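Local coordinates for putative endonuclease/exonuclease/phosphatase family protein (Bacteroides thetaiotaomicron, PDB 3MPR) that probably acts as a metal-dependent nuclease of the endonuclease/exonuclease/phosphatase family, hydrolysing phosphodiester bonds in nucleic acids, at residues 26-31 against 58-63; 36-41 against 242-247; 160-165 against 171-176; 190-195 against 229-234. All coordinates share one frame; numbering follows the deposited sequence. Where two conformers were deposited one is given.

Contact 1: 26-31 against 58-63; sequences DGWGQR and KDMKEA
Trp28 meets Asp59 and Met60 with one edge of its indole, packing the start of helix 28-41 against helix 54-63. At the pyrrole end NE1 donates a hydrogen bond to Asp59 OD2, 2.8 Å away. The bond is nearly straight (N-H...O angle 163°). OD2 lies in the indole plane and receives the proton on its anti lone pair, turned away from OD1. Ring and carboxylate are only 24° from coplanar. Further along the same edge, Trp28 CH2 packs against Met60 CG at 3.8 Å. Met60, a selenomethionine, bends beyond CG and brings SE to 4.0 Å from Trp28 CH2, an oblique Met-aromatic contact. The indole reaches helix 54-63 because its CG stands anti to the backbone N (chi1 174°).

Behind this first shell, Tyr32 stacks on Trp28, and Ile35 touches both Trp28 and Met60. Gly27 is the N-cap of helix 28-41. Asp26 O accepts a bond from Arg31 NE at 2.9 Å. A leucine in place of Trp28 would probably leave Asp59 OD2 without its N-H partner and open a gap beside Met60 CG.

The Trp28 side chain lies about 8 Å from that of Glu51, a magnesium-binding residue of this protein; no metal is bound in this chain. One edge thus serves two needs: the buried indole N-H gets an anionic acceptor, and the six-membered ring keeps apolar company.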
loop_
_atom_site.group_PDB
_atom_site.type_symbol
_atom_site.label_atom_id
_atom_site.label_comp_id
_atom_site.label_asym_id
_atom_site.label_seq_id
_atom_site.Cartn_x
_atom_site.Cartn_y
_atom_site.Cartn_z
ATOM N N ASP A 26 -6.985 -14.564 16.191
ATOM C CA ASP A 26 -6.220 -14.455 14.950
ATOM C C ASP A 26 -6.488 -15.644 14.049
ATOM O O ASP A 26 -5.574 -16.153 13.380
ATOM C CB ASP A 26 -4.723 -14.394 15.239
ATOM C CG ASP A 26 -4.324 -13.153 16.030
ATOM O OD1 ASP A 26 -4.650 -12.011 15.604
ATOM O OD2 ASP A 26 -3.680 -13.327 17.089
ATOM N N GLY A 27 -7.737 -16.092 14.025
ATOM C CA GLY A 27 -8.095 -17.280 13.265
ATOM C C GLY A 27 -8.016 -17.099 11.762
ATOM O O GLY A 27 -8.316 -16.027 11.238
ATOM N N TRP A 28 -7.612 -18.161 11.070
ATOM C CA TRP A 28 -7.525 -18.154 9.615
ATOM C C TRP A 28 -8.784 -17.611 8.957
ATOM O O TRP A 28 -8.702 -16.765 8.069
ATOM C CB TRP A 28 -7.216 -19.562 9.091
ATOM C CG TRP A 28 -7.247 -19.704 7.584
ATOM C CD1 TRP A 28 -8.150 -20.427 6.848
ATOM C CD2 TRP A 28 -6.350 -19.106 6.641
ATOM N NE1 TRP A 28 -7.862 -20.318 5.505
ATOM C CE2 TRP A 28 -6.756 -19.519 5.356
ATOM C CE3 TRP A 28 -5.230 -18.274 6.759
ATOM C CZ2 TRP A 28 -6.090 -19.118 4.195
ATOM C CZ3 TRP A 28 -4.573 -17.876 5.606
ATOM C CH2 TRP A 28 -5.002 -18.295 4.344
ATOM N N GLY A 29 -9.951 -18.085 9.391
ATOM C CA GLY A 29 -11.190 -17.725 8.727
ATOM C C GLY A 29 -11.490 -16.239 8.763
ATOM O O GLY A 29 -12.079 -15.688 7.837
ATOM N N GLN A 30 -11.063 -15.587 9.836
ATOM C CA GLN A 30 -11.219 -14.148 9.990
ATOM C C GLN A 30 -10.146 -13.370 9.206
ATOM O O GLN A 30 -10.416 -12.296 8.667
ATOM C CB GLN A 30 -11.159 -13.814 11.485
ATOM C CG GLN A 30 -11.122 -12.343 11.829
ATOM C CD GLN A 30 -11.232 -12.095 13.325
ATOM O OE1 GLN A 30 -12.305 -12.242 13.904
ATOM N NE2 GLN A 30 -10.123 -11.708 13.954
ATOM N N ARG A 31 -8.945 -13.937 9.125
ATOM C CA ARG A 31 -7.769 -13.234 8.587
ATOM C C ARG A 31 -7.687 -13.253 7.077
ATOM O O ARG A 31 -7.342 -12.252 6.454
ATOM C CB ARG A 31 -6.470 -13.894 9.074
ATOM C CG ARG A 31 -6.216 -13.820 10.548
ATOM C CD ARG A 31 -4.782 -14.210 10.881
ATOM N NE ARG A 31 -4.470 -15.632 10.725
ATOM C CZ ARG A 31 -3.751 -16.131 9.721
ATOM N NH1 ARG A 31 -3.295 -15.322 8.755
ATOM N NH2 ARG A 31 -3.488 -17.439 9.681
ATOM N N LYS A 58 -6.826 -23.459 -1.084
ATOM C CA LYS A 58 -8.103 -23.459 -1.799
ATOM C C LYS A 58 -8.944 -22.232 -1.437
ATOM O O LYS A 58 -9.597 -21.639 -2.289
ATOM C CB LYS A 58 -8.869 -24.757 -1.514
ATOM C CG LYS A 58 -8.294 -25.931 -2.298
ATOM C CD LYS A 58 -8.940 -27.243 -1.904
ATOM C CE LYS A 58 -8.342 -28.402 -2.696
ATOM N NZ LYS A 58 -8.914 -29.689 -2.192
ATOM N N ASP A 59 -8.921 -21.863 -0.163
ATOM C CA ASP A 59 -9.590 -20.648 0.297
ATOM C C ASP A 59 -9.024 -19.424 -0.405
ATOM O O ASP A 59 -9.762 -18.531 -0.833
ATOM C CB ASP A 59 -9.383 -20.451 1.800
ATOM C CG ASP A 59 -10.010 -21.544 2.631
ATOM O OD1 ASP A 59 -10.885 -22.259 2.102
ATOM O OD2 ASP A 59 -9.624 -21.674 3.815
HETATM N N MSE A 60 -7.703 -19.366 -0.502
HETATM C CA MSE A 60 -7.068 -18.190 -1.094
HETATM C C MSE A 60 -7.404 -18.091 -2.569
HETATM O O MSE A 60 -7.751 -17.023 -3.058
HETATM C CB MSE A 60 -5.548 -18.201 -0.872
HETATM C CG MSE A 60 -5.137 -17.926 0.569
HETATM SE SE MSE A 60 -5.595 -16.079 1.115
HETATM C CE MSE A 60 -4.744 -15.144 -0.357
ATOM N N LYS A 61 -7.318 -19.205 -3.290
ATOM C CA LYS A 61 -7.679 -19.175 -4.702
ATOM C C LYS A 61 -9.149 -18.754 -4.877
ATOM O O LYS A 61 -9.475 -17.951 -5.746
ATOM C CB LYS A 61 -7.395 -20.526 -5.367
ATOM C CG LYS A 61 -7.734 -20.568 -6.845
ATOM C CD LYS A 61 -7.229 -21.857 -7.492
ATOM C CE LYS A 61 -7.586 -21.900 -8.964
ATOM N NZ LYS A 61 -7.207 -23.222 -9.553
ATOM N N GLU A 62 -10.037 -19.275 -4.040
ATOM C CA GLU A 62 -11.434 -18.863 -4.133
ATOM C C GLU A 62 -11.550 -17.352 -3.919
ATOM O O GLU A 62 -12.332 -16.684 -4.591
ATOM C CB GLU A 62 -12.306 -19.622 -3.130
ATOM C CG GLU A 62 -13.749 -19.125 -3.062
ATOM C CD GLU A 62 -14.565 -19.884 -2.037
ATOM O OE1 GLU A 62 -14.212 -19.840 -0.842
ATOM O OE2 GLU A 62 -15.555 -20.534 -2.424
ATOM N N ALA A 63 -10.752 -16.818 -2.999
ATOM C CA ALA A 63 -10.797 -15.389 -2.691
ATOM C C ALA A 63 -10.060 -14.552 -3.723
ATOM O O ALA A 63 -10.122 -13.323 -3.675
ATOM C CB ALA A 63 -10.221 -15.118 -1.303
#

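Contact 2: 36-41 against 242-247; sequences AQMVQY and GVLTDT
The flat group here is the carboxylate of Asp246, and the terminal methyl of Met38 lies over one of its faces. Met38 CE is 3.6 Å from Asp246 CG. It is almost as near the two oxygens, 3.7 Å from Asp246 OD1 and 3.9 Å from Asp246 OD2. Such even distances place the methyl above the group and not at its edge. Asp246 OD2 is hydrogen-bonded to the hydroxyl of Tyr208 of the second subunit.

The same methyl also touches Leu244, with Met38 CE 3.6 Å from Leu244 CB. The two side chains, both on the segment that follows strand 237-243, lie in directions roughly at right angles from it. The intervening Thr245 points away from the helix. Met38 is a selenomethionine that runs straight out from helix 28-41 and then turns at its last torsion (chi3 64°). That turn carries CE onto the carboxylate, while SE stays 4.1 Å from Asp246 CB.

His42 touches both Leu244 and Asp246, and Pro282 lies against Met38. Tyr208 of the second subunit also packs on Met38, so the contact forms part of the dimer interface.

No hydrogen bond links the two segments; apolar and van der Waals contact joins them. A methyl over its face offers the buried carboxylate no hydrogen bond, so its polar needs are probably met elsewhere, in part by Tyr208 of the second subunit.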
loop_
_atom_site.group_PDB
_atom_site.type_symbol
_atom_site.label_atom_id
_atom_site.label_comp_id
_atom_site.label_asym_id
_atom_site.label_seq_id
_atom_site.Cartn_x
_atom_site.Cartn_y
_atom_site.Cartn_z
ATOM N N ALA A 36 -6.420 -11.617 1.242
ATOM C CA ALA A 36 -6.785 -11.604 -0.177
ATOM C C ALA A 36 -7.016 -10.184 -0.676
ATOM O O ALA A 36 -6.548 -9.822 -1.752
ATOM C CB ALA A 36 -8.022 -12.477 -0.454
ATOM N N GLN A 37 -7.730 -9.375 0.102
ATOM C CA GLN A 37 -7.870 -7.958 -0.243
ATOM C C GLN A 37 -6.525 -7.243 -0.420
ATOM O O GLN A 37 -6.374 -6.429 -1.328
ATOM C CB GLN A 37 -8.750 -7.211 0.764
ATOM C CG GLN A 37 -10.255 -7.462 0.570
ATOM C CD GLN A 37 -11.072 -6.186 0.685
ATOM O OE1 GLN A 37 -11.393 -5.746 1.789
ATOM N NE2 GLN A 37 -11.393 -5.569 -0.460
HETATM N N MSE A 38 -5.548 -7.529 0.438
HETATM C CA MSE A 38 -4.237 -6.876 0.290
HETATM C C MSE A 38 -3.552 -7.258 -1.020
HETATM O O MSE A 38 -2.971 -6.409 -1.700
HETATM C CB MSE A 38 -3.314 -7.217 1.451
HETATM C CG MSE A 38 -3.805 -6.716 2.796
HETATM SE SE MSE A 38 -2.457 -6.994 4.179
HETATM C CE MSE A 38 -1.082 -5.829 3.466
ATOM N N VAL A 39 -3.597 -8.546 -1.350
ATOM C CA VAL A 39 -3.044 -9.046 -2.609
ATOM C C VAL A 39 -3.657 -8.313 -3.802
ATOM O O VAL A 39 -2.965 -7.923 -4.748
ATOM C CB VAL A 39 -3.333 -10.561 -2.766
ATOM C CG1 VAL A 39 -2.944 -11.052 -4.152
ATOM C CG2 VAL A 39 -2.602 -11.363 -1.689
ATOM N N GLN A 40 -4.966 -8.121 -3.753
ATOM C CA GLN A 40 -5.664 -7.467 -4.841
ATOM C C GLN A 40 -5.362 -5.982 -4.867
ATOM O O GLN A 40 -4.983 -5.437 -5.905
ATOM C CB GLN A 40 -7.170 -7.714 -4.712
ATOM C CG GLN A 40 -7.535 -9.182 -4.863
ATOM C CD GLN A 40 -9.007 -9.450 -4.607
ATOM O OE1 GLN A 40 -9.576 -8.979 -3.618
ATOM N NE2 GLN A 40 -9.633 -10.197 -5.503
ATOM N N TYR A 41 -5.506 -5.330 -3.715
ATOM C CA TYR A 41 -5.305 -3.881 -3.656
ATOM C C TYR A 41 -3.875 -3.474 -3.986
ATOM O O TYR A 41 -3.640 -2.449 -4.638
ATOM C CB TYR A 41 -5.694 -3.327 -2.284
ATOM C CG TYR A 41 -5.661 -1.815 -2.269
ATOM C CD1 TYR A 41 -6.715 -1.083 -2.776
ATOM C CD2 TYR A 41 -4.548 -1.124 -1.792
ATOM C CE1 TYR A 41 -6.695 0.293 -2.780
ATOM C CE2 TYR A 41 -4.516 0.259 -1.803
ATOM C CZ TYR A 41 -5.587 0.958 -2.294
ATOM O OH TYR A 41 -5.558 2.334 -2.326
ATOM N N GLY A 242 8.682 -2.376 -0.281
ATOM C CA GLY A 242 7.776 -1.935 0.762
ATOM C C GLY A 242 7.404 -3.068 1.700
ATOM O O GLY A 242 7.242 -4.210 1.283
ATOM N N VAL A 243 7.307 -2.751 2.983
ATOM C CA VAL A 243 6.664 -3.630 3.947
ATOM C C VAL A 243 5.274 -3.068 4.219
ATOM O O VAL A 243 5.126 -1.903 4.610
ATOM C CB VAL A 243 7.474 -3.691 5.254
ATOM C CG1 VAL A 243 6.742 -4.489 6.296
ATOM C CG2 VAL A 243 8.851 -4.293 4.993
ATOM N N LEU A 244 4.249 -3.887 4.012
ATOM C CA LEU A 244 2.875 -3.409 4.124
ATOM C C LEU A 244 2.329 -3.713 5.522
ATOM O O LEU A 244 2.141 -4.869 5.896
ATOM C CB LEU A 244 2.011 -4.048 3.029
ATOM C CG LEU A 244 2.688 -3.956 1.640
ATOM C CD1 LEU A 244 1.840 -4.594 0.543
ATOM C CD2 LEU A 244 3.016 -2.508 1.282
ATOM N N THR A 245 2.078 -2.654 6.282
ATOM C CA THR A 245 1.698 -2.762 7.689
ATOM C C THR A 245 0.183 -2.705 7.908
ATOM O O THR A 245 -0.281 -2.542 9.044
ATOM C CB THR A 245 2.376 -1.629 8.514
ATOM O OG1 THR A 245 1.975 -0.345 8.017
ATOM C CG2 THR A 245 3.900 -1.744 8.411
ATOM N N ASP A 246 -0.580 -2.864 6.825
ATOM C CA ASP A 246 -2.032 -2.690 6.866
ATOM C C ASP A 246 -2.591 -3.539 8.000
ATOM O O ASP A 246 -2.142 -4.669 8.204
ATOM C CB ASP A 246 -2.692 -3.159 5.561
ATOM C CG ASP A 246 -2.118 -2.510 4.313
ATOM O OD1 ASP A 246 -0.904 -2.214 4.263
ATOM O OD2 ASP A 246 -2.898 -2.354 3.341
ATOM N N THR A 247 -3.564 -3.005 8.736
ATOM C CA THR A 247 -4.235 -3.790 9.776
ATOM C C THR A 247 -5.752 -3.697 9.676
ATOM O O THR A 247 -6.302 -2.676 9.240
ATOM C CB THR A 247 -3.837 -3.315 11.206
ATOM O OG1 THR A 247 -3.946 -1.890 11.277
ATOM C CG2 THR A 247 -2.418 -3.720 11.545
#

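Contact 3: 160-165 against 171-176; sequences EKMKEL and LPAILT. With ACY (acetic acid), chain F.
Met162 joins helix 148-164 to Ala173 and Leu175 of the strand that follows it, within the beta-alpha-beta crossover from strand 135-142 to strand 173-178. This is the tight part. Met162, a selenomethionine, has two conformers; in the one described here the chain is extended beyond CG (chi2 -177°), and Met162 CE reaches 3.7 Å from Leu175 CB and 4.0 Å from Ala173 CB. Phe139 of strand 135-142 touches both Met162 and Leu175.

Toward the connecting loop the packing gives way to water. Two waters lie within hydrogen-bonding distance of both Met162 O and Leu171 O; with other acceptors near, not all these bonds need form together. Water 1 is 2.7 Å from Met162 O and water 2 is 2.7 Å from Leu171 O. On this side Leu171 CD1 approaches Leu165 O no closer than 4.0 Å.

The helix surface turned from the strand is ionic. Glu160 pairs with Lys163, and Lys161 NZ makes a salt bridge of 2.9 Å to Glu164 OE2. A methionine replacing Lys161 would probably leave the Glu164 carboxylate without this mate and freer to turn. Lys161 NZ also donates to OXT of a bound acetic acid molecule, probably from the crystallisation liquor, at 2.7 Å.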
loop_
_atom_site.group_PDB
_atom_site.type_symbol
_atom_site.label_atom_id
_atom_site.label_comp_id
_atom_site.label_asym_id
_atom_site.label_seq_id
_atom_site.Cartn_x
_atom_site.Cartn_y
_atom_site.Cartn_z
ATOM N N GLU A 160 22.401 -23.713 -6.880
ATOM C CA GLU A 160 22.655 -24.746 -7.892
ATOM C C GLU A 160 21.422 -25.002 -8.771
ATOM O O GLU A 160 21.536 -25.130 -9.990
ATOM C CB GLU A 160 23.156 -26.035 -7.258
ATOM C CG GLU A 160 24.567 -25.915 -6.677
ATOM C CD GLU A 160 25.620 -25.564 -7.732
ATOM O OE1 GLU A 160 25.985 -26.449 -8.539
ATOM O OE2 GLU A 160 26.083 -24.401 -7.756
ATOM N N LYS A 161 20.242 -25.059 -8.157
ATOM C CA LYS A 161 19.004 -25.247 -8.908
ATOM C C LYS A 161 18.690 -24.068 -9.826
ATOM O O LYS A 161 18.103 -24.246 -10.889
ATOM C CB LYS A 161 17.814 -25.526 -7.960
ATOM C CG LYS A 161 17.887 -26.892 -7.281
ATOM C CD LYS A 161 17.646 -28.044 -8.272
ATOM C CE LYS A 161 17.940 -29.395 -7.617
ATOM N NZ LYS A 161 17.666 -30.549 -8.524
HETATM N N MSE A 162 19.073 -22.855 -9.423
HETATM C CA MSE A 162 18.858 -21.690 -10.271
HETATM C C MSE A 162 19.574 -21.855 -11.598
HETATM O O MSE A 162 19.058 -21.469 -12.643
HETATM C CB MSE A 162 19.351 -20.423 -9.584
HETATM C CG MSE A 162 18.481 -20.012 -8.425
HETATM SE SE MSE A 162 19.138 -18.353 -7.668
HETATM C CE MSE A 162 17.518 -17.867 -6.670
ATOM N N LYS A 163 20.769 -22.435 -11.554
ATOM C CA LYS A 163 21.518 -22.701 -12.776
ATOM C C LYS A 163 20.933 -23.915 -13.509
ATOM O O LYS A 163 20.687 -23.862 -14.711
ATOM C CB LYS A 163 23.010 -22.910 -12.464
ATOM C CG LYS A 163 23.744 -21.623 -12.118
ATOM C CD LYS A 163 25.194 -21.880 -11.723
ATOM C CE LYS A 163 25.294 -22.521 -10.351
ATOM N NZ LYS A 163 26.711 -22.702 -9.926
ATOM N N GLU A 164 20.688 -24.995 -12.778
ATOM C CA GLU A 164 20.215 -26.238 -13.396
ATOM C C GLU A 164 18.915 -25.994 -14.153
ATOM O O GLU A 164 18.750 -26.446 -15.292
ATOM C CB GLU A 164 20.017 -27.315 -12.329
ATOM C CG GLU A 164 19.408 -28.617 -12.818
ATOM C CD GLU A 164 19.282 -29.638 -11.693
ATOM O OE1 GLU A 164 20.323 -30.075 -11.152
ATOM O OE2 GLU A 164 18.139 -29.997 -11.342
ATOM N N LEU A 165 17.998 -25.258 -13.527
ATOM C CA LEU A 165 16.652 -25.073 -14.079
ATOM C C LEU A 165 16.588 -24.047 -15.218
ATOM O O LEU A 165 15.537 -23.824 -15.805
ATOM C CB LEU A 165 15.657 -24.732 -12.955
ATOM C CG LEU A 165 15.632 -25.845 -11.898
ATOM C CD1 LEU A 165 14.744 -25.465 -10.719
ATOM C CD2 LEU A 165 15.172 -27.173 -12.523
ATOM N N LEU A 171 18.634 -17.970 -17.204
ATOM C CA LEU A 171 17.356 -17.382 -16.808
ATOM C C LEU A 171 17.507 -16.561 -15.537
ATOM O O LEU A 171 18.078 -17.040 -14.561
ATOM C CB LEU A 171 16.302 -18.471 -16.555
ATOM C CG LEU A 171 15.797 -19.293 -17.740
ATOM C CD1 LEU A 171 14.711 -20.232 -17.264
ATOM C CD2 LEU A 171 15.281 -18.389 -18.852
ATOM N N PRO A 172 16.992 -15.324 -15.543
ATOM C CA PRO A 172 17.004 -14.516 -14.317
ATOM C C PRO A 172 16.097 -15.159 -13.287
ATOM O O PRO A 172 15.125 -15.807 -13.666
ATOM C CB PRO A 172 16.398 -13.175 -14.760
ATOM C CG PRO A 172 16.400 -13.201 -16.253
ATOM C CD PRO A 172 16.319 -14.634 -16.658
ATOM N N ALA A 173 16.407 -14.984 -12.008
ATOM C CA ALA A 173 15.640 -15.627 -10.957
ATOM C C ALA A 173 15.185 -14.640 -9.893
ATOM O O ALA A 173 15.835 -13.625 -9.639
ATOM C CB ALA A 173 16.461 -16.750 -10.311
ATOM N N ILE A 174 14.051 -14.967 -9.289
ATOM C CA ILE A 174 13.513 -14.263 -8.147
ATOM C C ILE A 174 13.312 -15.332 -7.092
ATOM O O ILE A 174 12.754 -16.382 -7.389
ATOM C CB ILE A 174 12.151 -13.646 -8.486
ATOM C CG1 ILE A 174 12.315 -12.634 -9.628
ATOM C CG2 ILE A 174 11.505 -13.051 -7.215
ATOM C CD1 ILE A 174 10.986 -12.096 -10.199
ATOM N N LEU A 175 13.770 -15.064 -5.874
ATOM C CA LEU A 175 13.651 -16.000 -4.744
ATOM C C LEU A 175 12.967 -15.322 -3.561
ATOM O O LEU A 175 13.479 -14.320 -3.054
ATOM C CB LEU A 175 15.049 -16.477 -4.309
ATOM C CG LEU A 175 15.167 -17.201 -2.956
ATOM C CD1 LEU A 175 14.424 -18.520 -2.965
ATOM C CD2 LEU A 175 16.646 -17.412 -2.577
ATOM N N THR A 176 11.805 -15.844 -3.144
ATOM C CA THR A 176 11.079 -15.317 -1.983
ATOM C C THR A 176 11.073 -16.360 -0.886
ATOM O O THR A 176 11.400 -17.518 -1.125
ATOM C CB THR A 176 9.594 -15.007 -2.323
ATOM O OG1 THR A 176 8.929 -16.208 -2.744
ATOM C CG2 THR A 176 9.492 -13.968 -3.437
HETATM C C ACY F . 17.531 -33.699 -8.052
HETATM O O ACY F . 17.408 -33.543 -9.302
HETATM O OXT ACY F . 17.959 -32.842 -7.225
HETATM C CH3 ACY F . 17.140 -35.022 -7.486
HETATM O O HOH W 1 19.285 -20.051 -14.891
HETATM O O HOH W 2 18.782 -18.486 -12.429
#

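Contact 4: 190-195 against 229-234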
loop_
_atom_site.group_PDB
_atom_site.type_symbol
_atom_site.label_atom_id
_atom_site.label_comp_id
_atom_site.label_asym_id
_atom_site.label_seq_id
_atom_site.Cartn_x
_atom_site.Cartn_y
_atom_site.Cartn_z
ATOM N N ALA A 190 25.026 -16.193 2.593
ATOM C CA ALA A 190 25.223 -17.244 1.595
ATOM C C ALA A 190 24.585 -16.889 0.246
ATOM O O ALA A 190 25.114 -17.242 -0.815
ATOM C CB ALA A 190 24.732 -18.585 2.113
ATOM N N PHE A 191 23.468 -16.160 0.276
ATOM C CA PHE A 191 22.814 -15.751 -0.965
ATOM C C PHE A 191 23.490 -14.580 -1.669
ATOM O O PHE A 191 23.512 -14.523 -2.903
ATOM C CB PHE A 191 21.329 -15.422 -0.724
ATOM C CG PHE A 191 20.487 -16.626 -0.370
ATOM C CD1 PHE A 191 20.124 -17.539 -1.345
ATOM C CD2 PHE A 191 20.061 -16.838 0.929
ATOM C CE1 PHE A 191 19.356 -18.654 -1.037
ATOM C CE2 PHE A 191 19.288 -17.950 1.251
ATOM C CZ PHE A 191 18.935 -18.858 0.268
ATOM N N VAL A 192 24.023 -13.634 -0.899
ATOM C CA VAL A 192 24.406 -12.347 -1.472
ATOM C C VAL A 192 25.895 -12.024 -1.534
ATOM O O VAL A 192 26.289 -11.120 -2.272
ATOM C CB VAL A 192 23.740 -11.168 -0.722
ATOM C CG1 VAL A 192 22.227 -11.230 -0.843
ATOM C CG2 VAL A 192 24.182 -11.143 0.744
ATOM N N SER A 193 26.710 -12.719 -0.747
ATOM C CA SER A 193 28.110 -12.321 -0.574
ATOM C C SER A 193 28.934 -12.362 -1.853
ATOM O O SER A 193 29.917 -11.638 -1.966
ATOM C CB SER A 193 28.803 -13.174 0.491
ATOM O OG SER A 193 29.087 -14.464 -0.030
ATOM N N LYS A 194 28.558 -13.211 -2.806
ATOM C CA LYS A 194 29.269 -13.279 -4.087
ATOM C C LYS A 194 28.522 -12.595 -5.237
ATOM O O LYS A 194 28.904 -12.719 -6.399
ATOM C CB LYS A 194 29.569 -14.737 -4.473
ATOM C CG LYS A 194 30.316 -15.538 -3.419
ATOM C CD LYS A 194 31.635 -14.878 -3.035
ATOM C CE LYS A 194 32.357 -15.679 -1.955
ATOM N NZ LYS A 194 33.562 -14.971 -1.428
ATOM N N GLY A 195 27.448 -11.880 -4.923
ATOM C CA GLY A 195 26.694 -11.180 -5.950
ATOM C C GLY A 195 25.906 -12.045 -6.928
ATOM O O GLY A 195 25.487 -11.555 -7.982
ATOM N N HIS A 229 12.516 -12.353 2.799
ATOM C CA HIS A 229 13.308 -11.617 1.829
ATOM C C HIS A 229 12.808 -11.887 0.429
ATOM O O HIS A 229 12.169 -12.914 0.164
ATOM C CB HIS A 229 14.780 -12.069 1.861
ATOM C CG HIS A 229 15.428 -11.970 3.204
ATOM N ND1 HIS A 229 15.676 -10.762 3.825
ATOM C CD2 HIS A 229 15.902 -12.927 4.037
ATOM C CE1 HIS A 229 16.264 -10.982 4.987
ATOM N NE2 HIS A 229 16.416 -12.287 5.139
ATOM N N ILE A 230 13.128 -10.963 -0.465
ATOM C CA ILE A 230 13.025 -11.223 -1.893
ATOM C C ILE A 230 14.403 -10.977 -2.495
ATOM O O ILE A 230 14.881 -9.848 -2.513
ATOM C CB ILE A 230 11.959 -10.335 -2.555
ATOM C CG1 ILE A 230 10.583 -10.623 -1.919
ATOM C CG2 ILE A 230 11.914 -10.578 -4.060
ATOM C CD1 ILE A 230 9.413 -9.854 -2.560
ATOM N N PHE A 231 15.053 -12.051 -2.944
ATOM C CA PHE A 231 16.367 -11.966 -3.568
ATOM C C PHE A 231 16.162 -12.058 -5.070
ATOM O O PHE A 231 15.293 -12.812 -5.532
ATOM C CB PHE A 231 17.244 -13.141 -3.125
ATOM C CG PHE A 231 17.580 -13.146 -1.650
ATOM C CD1 PHE A 231 18.501 -12.245 -1.132
ATOM C CD2 PHE A 231 17.004 -14.072 -0.795
ATOM C CE1 PHE A 231 18.834 -12.261 0.215
ATOM C CE2 PHE A 231 17.328 -14.095 0.549
ATOM C CZ PHE A 231 18.254 -13.192 1.056
ATOM N N VAL A 232 16.950 -11.311 -5.839
ATOM C CA VAL A 232 16.802 -11.333 -7.289
ATOM C C VAL A 232 18.150 -11.372 -7.987
ATOM O O VAL A 232 19.150 -10.920 -7.444
ATOM C CB VAL A 232 16.012 -10.104 -7.818
ATOM C CG1 VAL A 232 14.611 -10.059 -7.224
ATOM C CG2 VAL A 232 16.756 -8.809 -7.523
ATOM N N SER A 233 18.177 -11.895 -9.203
ATOM C CA SER A 233 19.404 -11.822 -9.993
ATOM C C SER A 233 19.779 -10.351 -10.200
ATOM O O SER A 233 18.912 -9.491 -10.280
ATOM C CB SER A 233 19.214 -12.528 -11.345
ATOM O OG SER A 233 18.835 -13.887 -11.186
ATOM N N PRO A 234 21.084 -10.049 -10.285
ATOM C CA PRO A 234 21.483 -8.643 -10.426
ATOM C C PRO A 234 21.020 -8.043 -11.753
ATOM O O PRO A 234 21.056 -6.826 -11.910
ATOM C CB PRO A 234 23.018 -8.690 -10.377
ATOM C CG PRO A 234 23.370 -10.066 -9.886
ATOM C CD PRO A 234 22.230 -10.968 -10.230
#
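Phe191 and Phe231 stack offset, their ring centroids 4.9 Å apart and their planes at 24°. The two side chains cross at about a right angle. Phe191 CB, not only its ring, meets Phe231. It sits over the centre of the Phe231 ring, 4.1 Å from the centroid and 9° off the ring normal, a CH-pi contact. The Phe191 ring is displaced from there, and its CD2 comes 3.9 Å from Phe231 CE2. In Phe191, CG stands anti to the carbonyl carbon (chi1 -68°), which carries the ring past the Phe231 face instead of squarely over it.

Val192 comes from another direction. Its CG1 branch lies obliquely to the Phe231 ring, 3.7 Å from Phe231 CE1. Phe179 adds an edge-to-face partner for Phe231 and also meets Phe191.

A type I beta turn runs from Val192 to Gly195, which has a positive phi. Here, nearer the surface, the Gly195 carbonyl touches the proline ring, with Gly195 O 3.2 Å from Pro234 CG.

Phe231 of strand 228-232 points to helix 186-192, whereas its neighbours Ile230 and Val232 pack on strand 283-289 of the other sheet. Helix 148-164 also touches Phe191. Helices laid on the outer face of one sheet, with a second sheet behind, fit the layered alpha/beta sandwich of the DNase I-like fold.

In the fold
From the N terminus, helix 28-41 opens contacts 1 and 2 in turn. Contact 1 closes first, at helix 54-63, after strand 46-50. Contact 2 starts within that loop and closes only past strand 237-243, so the two cross. They also touch, as Ala36 packs on Ala63. Contacts 3 and 4 both fall in the long span enclosed by contact 2, one after the other. Contact 3 closes the short loop between helix 148-164 and strand 173-178. Contact 4 brings helix 186-192 to strand 228-232. Contacts 3 and 4 meet through these neighbouring strands, 173-178 and 228-232, of one sheet. Contacts 1 and 3 lie on opposite sides of the chain's centre, with centres about 30 Å apart.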